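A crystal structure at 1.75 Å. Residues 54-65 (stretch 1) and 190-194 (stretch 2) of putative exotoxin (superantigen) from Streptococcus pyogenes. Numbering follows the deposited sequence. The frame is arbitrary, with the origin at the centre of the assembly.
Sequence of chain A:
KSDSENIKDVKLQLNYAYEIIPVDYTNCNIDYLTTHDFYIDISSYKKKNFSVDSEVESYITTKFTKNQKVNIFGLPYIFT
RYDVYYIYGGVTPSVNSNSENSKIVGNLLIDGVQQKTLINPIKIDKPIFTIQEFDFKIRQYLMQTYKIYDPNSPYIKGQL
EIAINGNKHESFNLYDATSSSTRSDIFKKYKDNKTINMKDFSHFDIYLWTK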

# COMPACT_ATOMS: atom_id res chain seq x y z
N SER A 54 -11.94 2.09 -11.70
CA SER A 54 -10.80 2.65 -12.41
C SER A 54 -11.28 3.85 -13.21
O SER A 54 -12.08 3.70 -14.13
CB SER A 54 -10.19 1.62 -13.36
OG SER A 54 -9.17 2.23 -14.14
N GLU A 55 -10.80 5.03 -12.86
CA GLU A 55 -11.19 6.25 -13.56
C GLU A 55 -10.17 6.55 -14.65
O GLU A 55 -8.96 6.52 -14.41
CB GLU A 55 -11.26 7.41 -12.56
CG GLU A 55 -11.76 8.71 -13.16
CD GLU A 55 -11.79 9.83 -12.14
OE1 GLU A 55 -12.52 9.69 -11.13
OE2 GLU A 55 -11.08 10.84 -12.35
N VAL A 56 -10.66 6.85 -15.85
CA VAL A 56 -9.76 7.12 -16.97
C VAL A 56 -10.17 8.33 -17.80
O VAL A 56 -11.20 8.97 -17.57
CB VAL A 56 -9.66 5.90 -17.91
CG1 VAL A 56 -8.97 4.74 -17.20
CG2 VAL A 56 -11.05 5.47 -18.37
N GLU A 57 -9.32 8.65 -18.78
CA GLU A 57 -9.56 9.76 -19.68
C GLU A 57 -10.63 9.34 -20.69
O GLU A 57 -11.00 8.17 -20.77
CB GLU A 57 -8.26 10.14 -20.40
CG GLU A 57 -7.36 11.04 -19.56
CD GLU A 57 -5.97 11.24 -20.16
OE1 GLU A 57 -5.84 11.19 -21.40
OE2 GLU A 57 -5.02 11.48 -19.39
N SER A 58 -11.11 10.31 -21.46
CA SER A 58 -12.15 10.04 -22.45
C SER A 58 -11.73 9.00 -23.49
O SER A 58 -10.55 8.83 -23.79
CB SER A 58 -12.53 11.34 -23.17
OG SER A 58 -12.82 12.37 -22.25
N TYR A 59 -12.72 8.29 -24.03
CA TYR A 59 -12.53 7.29 -25.07
C TYR A 59 -11.57 6.14 -24.77
O TYR A 59 -10.82 5.70 -25.64
CB TYR A 59 -12.13 8.00 -26.37
CG TYR A 59 -13.19 8.99 -26.80
CD1 TYR A 59 -14.44 8.55 -27.22
CD2 TYR A 59 -12.97 10.36 -26.71
CE1 TYR A 59 -15.45 9.45 -27.55
CE2 TYR A 59 -13.97 11.28 -27.03
CZ TYR A 59 -15.21 10.81 -27.45
OH TYR A 59 -16.21 11.71 -27.78
N ILE A 60 -11.63 5.65 -23.54
CA ILE A 60 -10.81 4.52 -23.12
C ILE A 60 -11.76 3.37 -22.84
O ILE A 60 -11.56 2.25 -23.31
CB ILE A 60 -10.00 4.85 -21.84
CG1 ILE A 60 -8.93 5.90 -22.15
CG2 ILE A 60 -9.37 3.58 -21.27
CD1 ILE A 60 -7.91 5.46 -23.17
N THR A 61 -12.82 3.64 -22.08
CA THR A 61 -13.78 2.58 -21.77
C THR A 61 -14.48 2.10 -23.04
O THR A 61 -14.99 0.98 -23.08
CB THR A 61 -14.85 3.04 -20.75
OG1 THR A 61 -15.53 4.20 -21.24
CG2 THR A 61 -14.20 3.36 -19.40
N THR A 62 -14.50 2.93 -24.07
CA THR A 62 -15.14 2.56 -25.33
C THR A 62 -14.36 1.43 -26.01
O THR A 62 -14.89 0.75 -26.89
CB THR A 62 -15.24 3.77 -26.28
OG1 THR A 62 -13.94 4.34 -26.48
CG2 THR A 62 -16.16 4.83 -25.70
N LYS A 63 -13.11 1.24 -25.60
CA LYS A 63 -12.26 0.19 -26.16
C LYS A 63 -12.60 -1.16 -25.54
O LYS A 63 -12.14 -2.20 -26.02
CB LYS A 63 -10.78 0.50 -25.89
CG LYS A 63 -10.28 1.81 -26.48
CD LYS A 63 -8.82 2.02 -26.11
CE LYS A 63 -8.29 3.36 -26.58
NZ LYS A 63 -6.87 3.55 -26.17
N PHE A 64 -13.39 -1.15 -24.47
CA PHE A 64 -13.77 -2.36 -23.77
C PHE A 64 -15.28 -2.62 -23.84
O PHE A 64 -16.04 -1.78 -24.33
CB PHE A 64 -13.33 -2.26 -22.30
CG PHE A 64 -11.83 -2.17 -22.13
CD1 PHE A 64 -11.17 -0.97 -22.30
CD2 PHE A 64 -11.09 -3.30 -21.79
CE1 PHE A 64 -9.78 -0.88 -22.15
CE2 PHE A 64 -9.71 -3.23 -21.63
CZ PHE A 64 -9.05 -2.02 -21.81
N THR A 65 -15.71 -3.78 -23.36
CA THR A 65 -17.12 -4.13 -23.35
C THR A 65 -17.49 -4.82 -22.04
O THR A 65 -16.65 -5.47 -21.42
CB THR A 65 -17.48 -5.08 -24.53
OG1 THR A 65 -16.90 -6.37 -24.30
CG2 THR A 65 -16.95 -4.52 -25.84
N TYR A 190 -1.81 8.41 -15.00
CA TYR A 190 -2.17 7.06 -15.42
C TYR A 190 -3.59 6.95 -15.96
O TYR A 190 -4.00 5.88 -16.40
CB TYR A 190 -1.97 6.06 -14.27
CG TYR A 190 -0.55 6.02 -13.72
CD1 TYR A 190 0.54 5.90 -14.57
CD2 TYR A 190 -0.32 6.10 -12.34
CE1 TYR A 190 1.85 5.86 -14.07
CE2 TYR A 190 0.99 6.06 -11.83
CZ TYR A 190 2.06 5.94 -12.70
OH TYR A 190 3.35 5.89 -12.22
N LYS A 191 -4.35 8.04 -15.93
CA LYS A 191 -5.71 7.99 -16.45
C LYS A 191 -5.71 7.73 -17.96
O LYS A 191 -6.73 7.33 -18.51
CB LYS A 191 -6.47 9.28 -16.14
CG LYS A 191 -6.80 9.43 -14.67
CD LYS A 191 -7.60 10.70 -14.39
CE LYS A 191 -8.90 10.71 -15.16
NZ LYS A 191 -9.77 11.84 -14.71
N ASP A 192 -4.58 7.95 -18.63
CA ASP A 192 -4.55 7.68 -20.07
C ASP A 192 -4.54 6.18 -20.35
O ASP A 192 -4.65 5.76 -21.50
CB ASP A 192 -3.34 8.34 -20.75
CG ASP A 192 -2.01 7.90 -20.17
OD1 ASP A 192 -1.93 6.80 -19.60
OD2 ASP A 192 -1.02 8.66 -20.32
N ASN A 193 -4.42 5.38 -19.28
CA ASN A 193 -4.42 3.92 -19.38
C ASN A 193 -3.47 3.43 -20.47
O ASN A 193 -3.75 2.43 -21.13
CB ASN A 193 -5.85 3.42 -19.70
CG ASN A 193 -6.10 1.99 -19.23
OD1 ASN A 193 -6.66 1.17 -19.97
ND2 ASN A 193 -5.72 1.69 -18.00
N LYS A 194 -2.35 4.13 -20.66
CA LYS A 194 -1.40 3.73 -21.69
C LYS A 194 -0.98 2.29 -21.50
O LYS A 194 -0.56 1.87 -20.42
CB LYS A 194 -0.17 4.65 -21.68
CG LYS A 194 -0.38 5.94 -22.45
CD LYS A 194 0.92 6.71 -22.64
CE LYS A 194 0.71 7.91 -23.54
NZ LYS A 194 1.96 8.70 -23.73
O HOH W 1 -11.85 11.59 -16.50
O HOH W 2 -5.16 3.43 -23.58

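Two segments whose touching residues are at least 129 apart in sequence meet where the end of a strand, residues 54-55, and the loop that follows pass the last residues, 190-192, of a 3-10 segment that begins earlier in the chain. The backbones come closest at Val56 and Lys191, whose CA atoms lie 4.2 Å apart, and the contact buries 414 Å² counted over both sides. Tyr190 directs its CA-to-CB bond away from stretch 1 and makes no contact with it; its carbonyl O instead accepts a hydrogen bond from Asn193 N at 3.0 Å, closing the turn that presents the next residues.

Lys191 gives up the largest area and bonds through both its backbone and its side chain. Its carbonyl O accepts a hydrogen bond from Glu57 N at 2.9 Å, with an N-H...O angle of 160°, so the two main chains are tied directly beside their closest approach. The same Lys191 O lies 3.3 Å from Val56 CB, although the CA-to-CB bond of Val56 points away overall. The lysine side chain, m at chi1, reaches across stretch 1, and Lys191 NZ meets Glu55 OE2 at 2.9 Å, a salt bridge that is also a hydrogen bond. Glu55 starts sideways, but its extended chi1 and chi2, both t, bring the carboxylate to the ammonium group. Water 1 adds a second link: it accepts from Lys191 NZ at 2.8 Å and donates to Val56 O at 2.9 Å. Nearer the backbone, Glu57 CG packs 3.9 Å from Lys191 CB.

Asp192 turns its CA-to-CB bond away overall, yet its CB is 3.8 Å from Glu57 OE2. Its carboxylate serves its own stretch: Asp192 OD1 accepts a hydrogen bond from Lys194 N at 2.9 Å, bracing the turn beyond the 3-10 segment. On the main-chain side, Ile60 CD1 approaches Asp192 O to 3.7 Å, a van der Waals contact.

Asn193, with positive phi and psi (49°/34°), points toward stretch 1 and is buried among Val56, Ile60 and Phe64. Val56 CG1 lies 4.2 Å from Asn193 CB, while Ile60 and Phe64 approach the end of the side chain, the Phe64 ring meeting it obliquely. A backbone hydrogen bond from Phe64 N to Thr61 O, 3.0 Å, helps hold the turn leading to that ring. Water 2 extends the link at the main chain, donating to Asn193 O at 3.0 Å and accepting from Lys63 NZ at 3.1 Å. Lys194 points away, and the contact ends there.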